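Local coordinates for protein glucokinase (Streptomyces griseus, PDB 3VGL) that probably catalyses the ATP-dependent phosphorylation of D-glucose to glucose 6-phosphate as a zinc-containing kinase of the ROK family, at residues K13-V18 with A301-A306; L3-D8 with A46-A51; F29-P34 with V41-A46; P99-N104 with D308-G313. All coordinates share one frame; numbering follows the deposited sequence.

Contact 1. Residues K13-V18 with A301-A306; sequences KIAAGV and AGLVGA. With ANP (phosphoaminophosphonic acid-adenylate ester), chain E.
Leu303 extends from helix 301-311 toward strand 13-19 and lays its two methyl groups along the strand backbone. The branch is split between neighbouring residues. CD2 packs against Ala15 and Ala16, 4.0 Å from Ala15 CB and 3.9 Å from Ala15 O. CD1 lies further along the strand, 4.0 Å from Gly17 N. The leucine therefore meets mostly main chain, with the Ala15 methyl at one end. Its chi1 of 80° places CG between the backbone N and the carbonyl carbon, a position that is uncommon in helices. Gly17 has no side chain, and CD1 lies against its N and CA. Ala16 turns its methyl to the other face of the sheet. Strand and helix axes come within 8.3 Å and cross at -48°.

At the start of the strand, Lys13 grips the nucleotide analogue ANP. Its backbone N donates to O2B of ANP over 2.8 Å. The side chain runs extended beyond CG and brings NZ to 2.6 Å from O1A of ANP. One residue thus holds both the beta and the alpha phosphate. Thr12 also donates its backbone N to ANP. This is the phosphate-binding beta-hairpin of the actin-like ATPase fold, in which strands 3-9 and 13-19 flank the turn.

Strand 13-19 lies between strands 3-9 and 29-32 in the sheet. Ile14 and Ala16 face helix 37-52 on one side, while helix 301-311 packs on the other, beside helix 105-116.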
loop_
_atom_site.group_PDB
_atom_site.type_symbol
_atom_site.label_atom_id
_atom_site.label_comp_id
_atom_site.label_asym_id
_atom_site.label_seq_id
_atom_site.Cartn_x
_atom_site.Cartn_y
_atom_site.Cartn_z
ATOM N N LYS A 13 -29.172 1.260 12.030
ATOM C CA LYS A 13 -30.556 1.736 12.131
ATOM C C LYS A 13 -31.506 1.011 11.199
ATOM O O LYS A 13 -31.155 0.654 10.076
ATOM C CB LYS A 13 -30.632 3.223 11.753
ATOM C CG LYS A 13 -29.671 4.141 12.470
ATOM C CD LYS A 13 -29.403 5.353 11.592
ATOM C CE LYS A 13 -28.402 6.282 12.236
ATOM N NZ LYS A 13 -28.234 7.524 11.438
ATOM N N ILE A 14 -32.742 0.849 11.663
ATOM C CA ILE A 14 -33.850 0.466 10.803
ATOM C C ILE A 14 -34.778 1.667 10.652
ATOM O O ILE A 14 -35.123 2.325 11.639
ATOM C CB ILE A 14 -34.624 -0.750 11.402
ATOM C CG1 ILE A 14 -33.745 -2.008 11.353
ATOM C CG2 ILE A 14 -35.949 -0.960 10.661
ATOM C CD1 ILE A 14 -34.281 -3.166 12.206
ATOM N N ALA A 15 -35.147 1.980 9.416
ATOM C CA ALA A 15 -36.093 3.066 9.149
ATOM C C ALA A 15 -37.165 2.605 8.188
ATOM O O ALA A 15 -36.874 1.980 7.175
ATOM C CB ALA A 15 -35.382 4.267 8.591
ATOM N N ALA A 16 -38.419 2.942 8.501
ATOM C CA ALA A 16 -39.506 2.568 7.624
ATOM C C ALA A 16 -40.434 3.747 7.410
ATOM O O ALA A 16 -40.485 4.683 8.221
ATOM C CB ALA A 16 -40.274 1.377 8.180
ATOM N N GLY A 17 -41.138 3.708 6.293
ATOM C CA GLY A 17 -42.152 4.713 6.031
ATOM C C GLY A 17 -43.086 4.318 4.931
ATOM O O GLY A 17 -42.747 3.516 4.065
ATOM N N VAL A 18 -44.294 4.885 4.982
ATOM C CA VAL A 18 -45.239 4.754 3.902
ATOM C C VAL A 18 -44.844 5.750 2.822
ATOM O O VAL A 18 -44.506 6.896 3.120
ATOM C CB VAL A 18 -46.695 5.021 4.410
ATOM C CG1 VAL A 18 -47.652 5.232 3.260
ATOM C CG2 VAL A 18 -47.137 3.842 5.307
ATOM N N ALA A 301 -33.201 7.820 1.108
ATOM C CA ALA A 301 -33.311 7.337 -0.260
ATOM C C ALA A 301 -33.623 5.846 -0.335
ATOM O O ALA A 301 -34.345 5.401 -1.217
ATOM C CB ALA A 301 -32.015 7.653 -1.053
ATOM N N GLY A 302 -33.013 5.066 0.553
ATOM C CA GLY A 302 -33.162 3.626 0.518
ATOM C C GLY A 302 -34.588 3.194 0.822
ATOM O O GLY A 302 -35.132 2.316 0.148
ATOM N N LEU A 303 -35.204 3.816 1.821
ATOM C CA LEU A 303 -36.574 3.405 2.153
ATOM C C LEU A 303 -37.540 3.813 1.050
ATOM O O LEU A 303 -38.446 3.057 0.705
ATOM C CB LEU A 303 -37.018 3.860 3.548
ATOM C CG LEU A 303 -37.519 5.244 3.913
ATOM C CD1 LEU A 303 -38.972 5.498 3.424
ATOM C CD2 LEU A 303 -37.478 5.417 5.418
ATOM N N VAL A 304 -37.314 4.992 0.458
ATOM C CA VAL A 304 -38.129 5.435 -0.685
ATOM C C VAL A 304 -37.942 4.496 -1.884
ATOM O O VAL A 304 -38.904 4.004 -2.481
ATOM C CB VAL A 304 -37.833 6.896 -1.071
ATOM C CG1 VAL A 304 -38.553 7.284 -2.381
ATOM C CG2 VAL A 304 -38.241 7.840 0.092
ATOM N N GLY A 305 -36.685 4.227 -2.248
ATOM C CA GLY A 305 -36.455 3.332 -3.345
ATOM C C GLY A 305 -36.992 1.936 -3.106
ATOM O O GLY A 305 -37.531 1.332 -4.024
ATOM N N ALA A 306 -36.828 1.411 -1.886
ATOM C CA ALA A 306 -37.337 0.082 -1.564
ATOM C C ALA A 306 -38.865 0.011 -1.659
ATOM O O ALA A 306 -39.403 -0.951 -2.204
ATOM C CB ALA A 306 -36.863 -0.362 -0.179
HETATM P PB ANP E . -27.079 2.624 8.660
HETATM O O1B ANP E . -25.700 2.226 8.124
HETATM O O2B ANP E . -27.590 1.813 9.815
HETATM N N3B ANP E . -28.229 2.521 7.392
HETATM P PA ANP E . -26.338 5.451 8.649
HETATM O O1A ANP E . -26.901 6.622 9.460
HETATM O O2A ANP E . -26.431 5.461 7.154
HETATM O O3A ANP E . -26.991 4.108 9.262
HETATM O "O5'" ANP E . -24.787 5.236 9.019
HETATM C "C5'" ANP E . -24.338 5.153 10.375
HETATM C "C4'" ANP E . -22.897 5.609 10.453
HETATM O "O4'" ANP E . -22.754 6.899 9.842
HETATM C "C3'" ANP E . -22.475 5.763 11.893
HETATM O "O3'" ANP E . -21.057 5.581 11.938
HETATM C "C2'" ANP E . -22.817 7.207 12.154
HETATM O "O2'" ANP E . -22.049 7.754 13.212
HETATM C "C1'" ANP E . -22.517 7.898 10.831
HETATM N N9 ANP E . -23.483 8.976 10.555
HETATM C C8 ANP E . -24.804 8.862 10.322
HETATM N N7 ANP E . -25.361 10.095 10.096
HETATM C C5 ANP E . -24.352 10.981 10.167
HETATM C C6 ANP E . -24.197 12.460 10.053
HETATM N N6 ANP E . -25.264 13.255 9.781
HETATM N N1 ANP E . -22.953 12.965 10.190
HETATM C C2 ANP E . -21.855 12.218 10.462
HETATM N N3 ANP E . -21.931 10.873 10.592
HETATM C C4 ANP E . -23.118 10.248 10.463
#

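Contact 2. Residues L3-D8 with A46-A51; sequences LTIGVD and AAVAGA
Ile5 and Val7 of strand 3-9 face Val48 and Ala51 of helix 37-52. This is the helix-on-sheet layer of the ribonuclease H-like fold found in actin-like ATPase domains. The helix lies across the strand at 138°, running roughly the opposite way, and the two axes come within 9.2 Å.

Ile5 can be followed outward. Its CB points at the helix but stands back from it. From there the side chain forks. CG2, anti to the backbone N, goes to Val48, where it faces CG2 of that valine at a loose 4.4 Å. CG1 takes the other branch and serves as the arm that carries CD1. The second torsion, chi2 -100°, is away from the usual staggered values, which suggests some strain. This turn puts CD1 against the last turn of the segment, with Ala51 C at 3.8 Å. Val48 O is slightly further from the same CD1, at 4.1 Å.

Val7 makes the second point of contact, two residues further along the strand. Its side chain crosses that of Val48 at about a right angle, with CG2 to CG2 at 3.9 Å. Val48 thus lies against both strand residues, and Val60 of strand 57-64 also touches it. The interface is buried and apolar throughout. Its tightest point is Ile5 CD1 against Ala51 CB, 3.4 Å apart and closer than ordinary methyl contact.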
loop_
_atom_site.group_PDB
_atom_site.type_symbol
_atom_site.label_atom_id
_atom_site.label_comp_id
_atom_site.label_asym_id
_atom_site.label_seq_id
_atom_site.Cartn_x
_atom_site.Cartn_y
_atom_site.Cartn_z
ATOM N N LEU A 3 -50.335 2.888 -1.811
ATOM C CA LEU A 3 -49.226 3.103 -0.887
ATOM C C LEU A 3 -48.516 1.802 -0.575
ATOM O O LEU A 3 -49.144 0.757 -0.425
ATOM C CB LEU A 3 -49.745 3.694 0.423
ATOM C CG LEU A 3 -50.604 4.955 0.295
ATOM C CD1 LEU A 3 -51.116 5.306 1.668
ATOM C CD2 LEU A 3 -49.808 6.095 -0.266
ATOM N N THR A 4 -47.193 1.877 -0.484
ATOM C CA THR A 4 -46.386 0.756 -0.006
ATOM C C THR A 4 -45.550 1.234 1.167
ATOM O O THR A 4 -45.469 2.438 1.430
ATOM C CB THR A 4 -45.443 0.251 -1.115
ATOM O OG1 THR A 4 -44.668 1.359 -1.583
ATOM C CG2 THR A 4 -46.254 -0.333 -2.267
ATOM N N ILE A 5 -44.940 0.293 1.880
ATOM C CA ILE A 5 -44.010 0.625 2.939
ATOM C C ILE A 5 -42.606 0.304 2.463
ATOM O O ILE A 5 -42.399 -0.728 1.851
ATOM C CB ILE A 5 -44.313 -0.201 4.227
ATOM C CG1 ILE A 5 -45.522 0.385 4.961
ATOM C CG2 ILE A 5 -43.076 -0.272 5.155
ATOM C CD1 ILE A 5 -45.162 1.278 6.141
ATOM N N GLY A 6 -41.669 1.215 2.712
ATOM C CA GLY A 6 -40.238 0.897 2.535
ATOM C C GLY A 6 -39.597 0.725 3.904
ATOM O O GLY A 6 -39.894 1.478 4.832
ATOM N N VAL A 7 -38.714 -0.278 4.045
ATOM C CA VAL A 7 -37.970 -0.504 5.285
ATOM C C VAL A 7 -36.479 -0.599 4.954
ATOM O O VAL A 7 -36.071 -1.495 4.205
ATOM C CB VAL A 7 -38.379 -1.839 5.994
ATOM C CG1 VAL A 7 -37.715 -1.949 7.387
ATOM C CG2 VAL A 7 -39.894 -1.948 6.122
ATOM N N ASP A 8 -35.677 0.323 5.484
ATOM C CA ASP A 8 -34.229 0.300 5.230
ATOM C C ASP A 8 -33.590 -0.295 6.466
ATOM O O ASP A 8 -33.715 0.258 7.564
ATOM C CB ASP A 8 -33.734 1.740 4.974
ATOM C CG ASP A 8 -32.248 1.802 4.611
ATOM O OD1 ASP A 8 -31.409 1.189 5.318
ATOM O OD2 ASP A 8 -31.921 2.475 3.608
ATOM N N ALA A 46 -42.201 -4.553 13.805
ATOM C CA ALA A 46 -42.530 -3.354 14.589
ATOM C C ALA A 46 -42.471 -2.085 13.736
ATOM O O ALA A 46 -43.327 -1.197 13.862
ATOM C CB ALA A 46 -41.602 -3.218 15.771
ATOM N N ALA A 47 -41.448 -2.004 12.886
ATOM C CA ALA A 47 -41.295 -0.873 11.961
ATOM C C ALA A 47 -42.439 -0.774 10.958
ATOM O O ALA A 47 -42.987 0.318 10.716
ATOM C CB ALA A 47 -39.946 -0.952 11.225
ATOM N N VAL A 48 -42.805 -1.910 10.369
ATOM C CA VAL A 48 -43.929 -1.952 9.431
ATOM C C VAL A 48 -45.221 -1.532 10.145
ATOM O O VAL A 48 -45.944 -0.678 9.640
ATOM C CB VAL A 48 -44.096 -3.354 8.761
ATOM C CG1 VAL A 48 -45.414 -3.440 7.977
ATOM C CG2 VAL A 48 -42.904 -3.672 7.868
ATOM N N ALA A 49 -45.484 -2.098 11.317
ATOM C CA ALA A 49 -46.685 -1.743 12.095
ATOM C C ALA A 49 -46.736 -0.249 12.454
ATOM O O ALA A 49 -47.775 0.419 12.276
ATOM C CB ALA A 49 -46.782 -2.617 13.343
ATOM N N GLY A 50 -45.608 0.276 12.935
ATOM C CA GLY A 50 -45.510 1.692 13.303
ATOM C C GLY A 50 -45.678 2.643 12.135
ATOM O O GLY A 50 -46.433 3.616 12.211
ATOM N N ALA A 51 -44.973 2.380 11.037
ATOM C CA ALA A 51 -45.070 3.250 9.858
ATOM C C ALA A 51 -46.454 3.164 9.183
ATOM O O ALA A 51 -46.931 4.135 8.590
ATOM C CB ALA A 51 -43.977 2.902 8.880
#

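Contact 3. Residues F29-P34 with V41-A46; sequences FKVATP and VDAICA
Pro34 and Phe29 press on helix 37-52 from the two ends of segment 29-34, and these are the closer parts of the contact. At one end the Pro34 ring leans on the Ala43 methyl. Its CG is 3.8 Å from Ala43 CB, and its CD is almost as near. At the other end the Phe29 ring turns a face to the helix backbone. Ala46 O lies 3.7 Å above the ring plane, displaced toward the rim. The side-chain touch beside it is looser, with Phe29 CZ 4.3 Å from Ala46 CB. CG of Phe29 is anti to the backbone N, chi1 175°, which swings the ring over the helix. Ala46 O also accepts the helical bond from Gly50 N.

The middle is looser. Val31 CG1 reaches Ala43 CB only at 4.2 Å. All five touching residues are partly exposed. Ala32, the last residue of the strand, points away from the helix and is exposed.

Strand 29-32 is an outermost strand of its sheet in this chain, beside strand 13-19. Ile14 of that neighbour touches Val31, Pro34 and Ala43. On another side of the helix, Ile44 packs on helix 88-96, and Asp42 forms a salt bridge with Arg95 there.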
loop_
_atom_site.group_PDB
_atom_site.type_symbol
_atom_site.label_atom_id
_atom_site.label_comp_id
_atom_site.label_asym_id
_atom_site.label_seq_id
_atom_site.Cartn_x
_atom_site.Cartn_y
_atom_site.Cartn_z
ATOM N N PHE A 29 -40.850 5.808 10.877
ATOM C CA PHE A 29 -40.615 4.981 12.050
ATOM C C PHE A 29 -39.126 4.658 12.077
ATOM O O PHE A 29 -38.549 4.388 11.038
ATOM C CB PHE A 29 -41.442 3.691 12.006
ATOM C CG PHE A 29 -41.152 2.738 13.153
ATOM C CD1 PHE A 29 -41.985 2.698 14.261
ATOM C CD2 PHE A 29 -40.033 1.905 13.123
ATOM C CE1 PHE A 29 -41.735 1.829 15.324
ATOM C CE2 PHE A 29 -39.758 1.027 14.192
ATOM C CZ PHE A 29 -40.626 0.992 15.291
ATOM N N LYS A 30 -38.507 4.758 13.249
ATOM C CA LYS A 30 -37.075 4.436 13.410
ATOM C C LYS A 30 -36.858 3.552 14.627
ATOM O O LYS A 30 -37.491 3.743 15.666
ATOM C CB LYS A 30 -36.239 5.710 13.579
ATOM C CG LYS A 30 -36.437 6.776 12.524
ATOM C CD LYS A 30 -35.660 8.042 12.882
ATOM C CE LYS A 30 -35.899 9.165 11.881
ATOM N NZ LYS A 30 -35.008 9.039 10.688
ATOM N N VAL A 31 -35.953 2.584 14.512
ATOM C CA VAL A 31 -35.537 1.787 15.674
ATOM C C VAL A 31 -34.118 1.299 15.408
ATOM O O VAL A 31 -33.742 1.142 14.255
ATOM C CB VAL A 31 -36.505 0.598 15.954
ATOM C CG1 VAL A 31 -36.434 -0.473 14.880
ATOM C CG2 VAL A 31 -36.241 -0.017 17.327
ATOM N N ALA A 32 -33.347 1.049 16.466
ATOM C CA ALA A 32 -31.994 0.510 16.307
ATOM C C ALA A 32 -32.039 -0.924 15.775
ATOM O O ALA A 32 -32.920 -1.716 16.126
ATOM C CB ALA A 32 -31.212 0.577 17.633
ATOM N N THR A 33 -31.084 -1.253 14.914
ATOM C CA THR A 33 -30.959 -2.607 14.402
ATOM C C THR A 33 -30.500 -3.543 15.514
ATOM O O THR A 33 -29.425 -3.348 16.085
ATOM C CB THR A 33 -29.976 -2.641 13.229
ATOM O OG1 THR A 33 -30.380 -1.622 12.302
ATOM C CG2 THR A 33 -29.991 -4.002 12.556
ATOM N N PRO A 34 -31.310 -4.568 15.818
ATOM C CA PRO A 34 -30.928 -5.554 16.834
ATOM C C PRO A 34 -29.781 -6.447 16.363
ATOM O O PRO A 34 -29.545 -6.563 15.157
ATOM C CB PRO A 34 -32.203 -6.391 17.000
ATOM C CG PRO A 34 -33.295 -5.579 16.449
ATOM C CD PRO A 34 -32.676 -4.807 15.320
ATOM N N VAL A 41 -36.017 -9.589 12.491
ATOM C CA VAL A 41 -37.363 -9.834 11.958
ATOM C C VAL A 41 -38.433 -9.202 12.855
ATOM O O VAL A 41 -39.357 -8.560 12.351
ATOM C CB VAL A 41 -37.646 -11.331 11.667
ATOM C CG1 VAL A 41 -39.105 -11.539 11.206
ATOM C CG2 VAL A 41 -36.679 -11.875 10.620
ATOM N N ASP A 42 -38.286 -9.336 14.175
ATOM C CA ASP A 42 -39.196 -8.678 15.124
ATOM C C ASP A 42 -39.240 -7.163 14.908
ATOM O O ASP A 42 -40.318 -6.577 14.878
ATOM C CB ASP A 42 -38.791 -8.951 16.577
ATOM C CG ASP A 42 -39.051 -10.392 17.018
ATOM O OD1 ASP A 42 -39.787 -11.140 16.341
ATOM O OD2 ASP A 42 -38.518 -10.768 18.077
ATOM N N ALA A 43 -38.059 -6.545 14.762
ATOM C CA ALA A 43 -37.942 -5.105 14.560
ATOM C C ALA A 43 -38.541 -4.656 13.231
ATOM O O ALA A 43 -39.138 -3.585 13.154
ATOM C CB ALA A 43 -36.482 -4.676 14.650
ATOM N N ILE A 44 -38.367 -5.466 12.186
ATOM C CA ILE A 44 -38.999 -5.175 10.889
ATOM C C ILE A 44 -40.510 -5.148 11.043
ATOM O O ILE A 44 -41.177 -4.252 10.535
ATOM C CB ILE A 44 -38.636 -6.193 9.801
ATOM C CG1 ILE A 44 -37.149 -6.098 9.451
ATOM C CG2 ILE A 44 -39.494 -5.994 8.545
ATOM C CD1 ILE A 44 -36.643 -7.292 8.654
ATOM N N CYS A 45 -41.043 -6.131 11.753
ATOM C CA CYS A 45 -42.479 -6.171 11.997
ATOM C C CYS A 45 -42.967 -4.959 12.793
ATOM O O CYS A 45 -44.024 -4.388 12.471
ATOM C CB CYS A 45 -42.843 -7.489 12.674
ATOM S SG CYS A 45 -42.657 -8.870 11.538
ATOM N N ALA A 46 -42.201 -4.553 13.805
ATOM C CA ALA A 46 -42.530 -3.354 14.589
ATOM C C ALA A 46 -42.471 -2.085 13.736
ATOM O O ALA A 46 -43.327 -1.197 13.862
ATOM C CB ALA A 46 -41.602 -3.218 15.771
#

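Contact 4. Residues P99-N104 with D308-G313; sequences PVVVEN and DLARQG. With NA (sodium ion), chain C; BGC (beta-D-glucopyranose), chain D.
The glucose pocket and a sodium site meet at the end of strand 100-104, whose earlier residues rest on helix 301-311. The tightest touch is Val101 CG1 on Ala310 CA, 3.4 Å apart. The same methyl meets Ala310 CB at 3.7 Å. Its chi1 of 62° sets CG1 between the backbone N and the carbonyl carbon, pointing into the helix backbone. Next along, Glu103 and Leu309 cross at about a right angle. Leu309 CD1 lies 3.6 Å from Glu103 CG and almost as near the carboxylate end, CD and OE2. The Glu103 carboxylate is held elsewhere, by a salt bridge to Arg146. Within the helix, Asp308 OD1 takes Arg311 NH2 at 3.1 Å, in the guanidinium plane.

Asn104 divides its amide between the sodium ion and the sugar. OD1 binds sodium at 2.4 Å, with Asn107, Gly136 and two waters completing the site. ND2 donates to glucose O4 over 3.2 Å at 157°, and also to Gly66 O. The sugar atom closest to ND2 is O3, at 2.9 Å. The sodium ion and the Gly66 bond probably fix the amide's rotation. Asn104 is also the N-cap of helix 105-116. A strand running into a helix at the sugar site fits the actin-like ATPase fold of ROK kinases.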
loop_
_atom_site.group_PDB
_atom_site.type_symbol
_atom_site.label_atom_id
_atom_site.label_comp_id
_atom_site.label_asym_id
_atom_site.label_seq_id
_atom_site.Cartn_x
_atom_site.Cartn_y
_atom_site.Cartn_z
ATOM N N PRO A 99 -47.268 -8.846 0.451
ATOM C CA PRO A 99 -46.152 -9.189 -0.433
ATOM C C PRO A 99 -44.918 -8.367 -0.071
ATOM O O PRO A 99 -45.036 -7.185 0.274
ATOM C CB PRO A 99 -46.649 -8.785 -1.824
ATOM C CG PRO A 99 -48.117 -8.674 -1.710
ATOM C CD PRO A 99 -48.399 -8.268 -0.294
ATOM N N VAL A 100 -43.755 -9.004 -0.162
ATOM C CA VAL A 100 -42.467 -8.381 0.185
ATOM C C VAL A 100 -41.478 -8.605 -0.954
ATOM O O VAL A 100 -41.451 -9.670 -1.573
ATOM C CB VAL A 100 -41.897 -8.979 1.514
ATOM C CG1 VAL A 100 -40.470 -8.442 1.840
ATOM C CG2 VAL A 100 -42.871 -8.750 2.684
ATOM N N VAL A 101 -40.688 -7.576 -1.253
ATOM C CA VAL A 101 -39.541 -7.714 -2.144
ATOM C C VAL A 101 -38.352 -7.308 -1.299
ATOM O O VAL A 101 -38.476 -6.397 -0.498
ATOM C CB VAL A 101 -39.656 -6.829 -3.397
ATOM C CG1 VAL A 101 -39.714 -5.355 -3.036
ATOM C CG2 VAL A 101 -38.500 -7.092 -4.360
ATOM N N VAL A 102 -37.235 -8.011 -1.451
ATOM C CA VAL A 102 -36.014 -7.663 -0.727
ATOM C C VAL A 102 -34.979 -7.187 -1.737
ATOM O O VAL A 102 -34.665 -7.894 -2.691
ATOM C CB VAL A 102 -35.458 -8.861 0.091
ATOM C CG1 VAL A 102 -34.099 -8.534 0.706
ATOM C CG2 VAL A 102 -36.450 -9.256 1.174
ATOM N N GLU A 103 -34.473 -5.973 -1.547
ATOM C CA GLU A 103 -33.435 -5.437 -2.434
ATOM C C GLU A 103 -32.245 -5.064 -1.558
ATOM O O GLU A 103 -32.390 -4.806 -0.375
ATOM C CB GLU A 103 -33.948 -4.183 -3.173
ATOM C CG GLU A 103 -35.138 -4.441 -4.106
ATOM C CD GLU A 103 -34.762 -4.805 -5.540
ATOM O OE1 GLU A 103 -33.570 -5.047 -5.839
ATOM O OE2 GLU A 103 -35.693 -4.856 -6.379
ATOM N N ASN A 104 -31.053 -4.999 -2.133
ATOM C CA ASN A 104 -29.941 -4.407 -1.391
ATOM C C ASN A 104 -30.248 -2.939 -1.090
ATOM O O ASN A 104 -30.834 -2.231 -1.921
ATOM C CB ASN A 104 -28.649 -4.576 -2.195
ATOM C CG ASN A 104 -27.528 -3.718 -1.663
ATOM O OD1 ASN A 104 -27.329 -2.593 -2.143
ATOM N ND2 ASN A 104 -26.800 -4.221 -0.670
ATOM N N ASP A 308 -40.665 1.904 -3.589
ATOM C CA ASP A 308 -41.035 1.979 -4.987
ATOM C C ASP A 308 -40.742 0.671 -5.707
ATOM O O ASP A 308 -41.497 0.273 -6.579
ATOM C CB ASP A 308 -40.386 3.165 -5.696
ATOM C CG ASP A 308 -41.005 3.434 -7.050
ATOM O OD1 ASP A 308 -42.171 3.916 -7.120
ATOM O OD2 ASP A 308 -40.350 3.145 -8.060
ATOM N N LEU A 309 -39.645 -0.006 -5.338
ATOM C CA LEU A 309 -39.339 -1.304 -5.937
ATOM C C LEU A 309 -40.387 -2.370 -5.559
ATOM O O LEU A 309 -40.630 -3.302 -6.325
ATOM C CB LEU A 309 -37.897 -1.753 -5.598
ATOM C CG LEU A 309 -36.787 -0.964 -6.315
ATOM C CD1 LEU A 309 -35.441 -1.193 -5.647
ATOM C CD2 LEU A 309 -36.685 -1.308 -7.808
ATOM N N ALA A 310 -41.019 -2.216 -4.398
ATOM C CA ALA A 310 -42.108 -3.111 -3.997
ATOM C C ALA A 310 -43.326 -2.893 -4.892
ATOM O O ALA A 310 -44.007 -3.848 -5.255
ATOM C CB ALA A 310 -42.475 -2.902 -2.531
ATOM N N ARG A 311 -43.574 -1.631 -5.244
ATOM C CA ARG A 311 -44.745 -1.233 -6.045
ATOM C C ARG A 311 -44.636 -1.742 -7.479
ATOM O O ARG A 311 -45.647 -2.027 -8.115
ATOM C CB ARG A 311 -44.889 0.289 -6.022
ATOM C CG ARG A 311 -46.150 0.863 -6.649
ATOM C CD ARG A 311 -46.509 2.174 -5.947
ATOM N NE ARG A 311 -45.303 2.967 -5.726
ATOM C CZ ARG A 311 -45.074 3.739 -4.665
ATOM N NH1 ARG A 311 -45.990 3.853 -3.695
ATOM N NH2 ARG A 311 -43.908 4.389 -4.581
ATOM N N GLN A 312 -43.407 -1.856 -7.981
ATOM C CA GLN A 312 -43.162 -2.464 -9.288
ATOM C C GLN A 312 -42.950 -3.988 -9.212
ATOM O O GLN A 312 -42.249 -4.574 -10.047
ATOM C CB GLN A 312 -41.995 -1.768 -10.003
ATOM C CG GLN A 312 -42.444 -0.615 -10.915
ATOM C CD GLN A 312 -42.248 0.754 -10.288
ATOM O OE1 GLN A 312 -41.120 1.223 -10.153
ATOM N NE2 GLN A 312 -43.350 1.411 -9.926
ATOM N N GLY A 313 -43.558 -4.619 -8.207
ATOM C CA GLY A 313 -43.575 -6.078 -8.088
ATOM C C GLY A 313 -44.938 -6.661 -8.428
ATOM O O GLY A 313 -45.974 -6.157 -7.973
HETATM NA NA NA C . -25.664 -2.434 -3.799
HETATM C C2 BGC D . -22.673 -4.249 2.555
HETATM C C3 BGC D . -23.590 -3.735 1.448
HETATM C C4 BGC D . -24.432 -2.549 1.923
HETATM C C5 BGC D . -23.492 -1.523 2.531
HETATM C C6 BGC D . -24.244 -0.302 3.073
HETATM C C1 BGC D . -21.842 -3.082 3.077
HETATM O O1 BGC D . -21.052 -3.474 4.165
HETATM O O2 BGC D . -21.775 -5.206 1.960
HETATM O O3 BGC D . -24.432 -4.750 0.997
HETATM O O4 BGC D . -25.088 -1.967 0.811
HETATM O O5 BGC D . -22.726 -2.084 3.586
HETATM O O6 BGC D . -25.174 -0.682 4.074
HETATM O O HOH W 1 -25.292 -4.854 -3.671
HETATM O O HOH W 2 -24.185 -2.238 -1.889
#

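In the fold
From the N terminus, strand 3-9 opens contact 2, which closes when helix 37-52 returns over the sheet. Strand 13-19 opens contact 1 before that closure, so contacts 1 and 2 cross. Contact 3 is short-range and lies nested inside the loops of both, sharing Ala46 with contact 2. Contact 4 starts later, at strand 100-104, after contacts 2 and 3 have closed. It crosses contact 1, because helix 301-311 ends both long loops. Contacts 2 and 3 hold helix 37-52 to one face of the N-terminal sheet. Contacts 1 and 4 bring the last helix of the chain back to the other face.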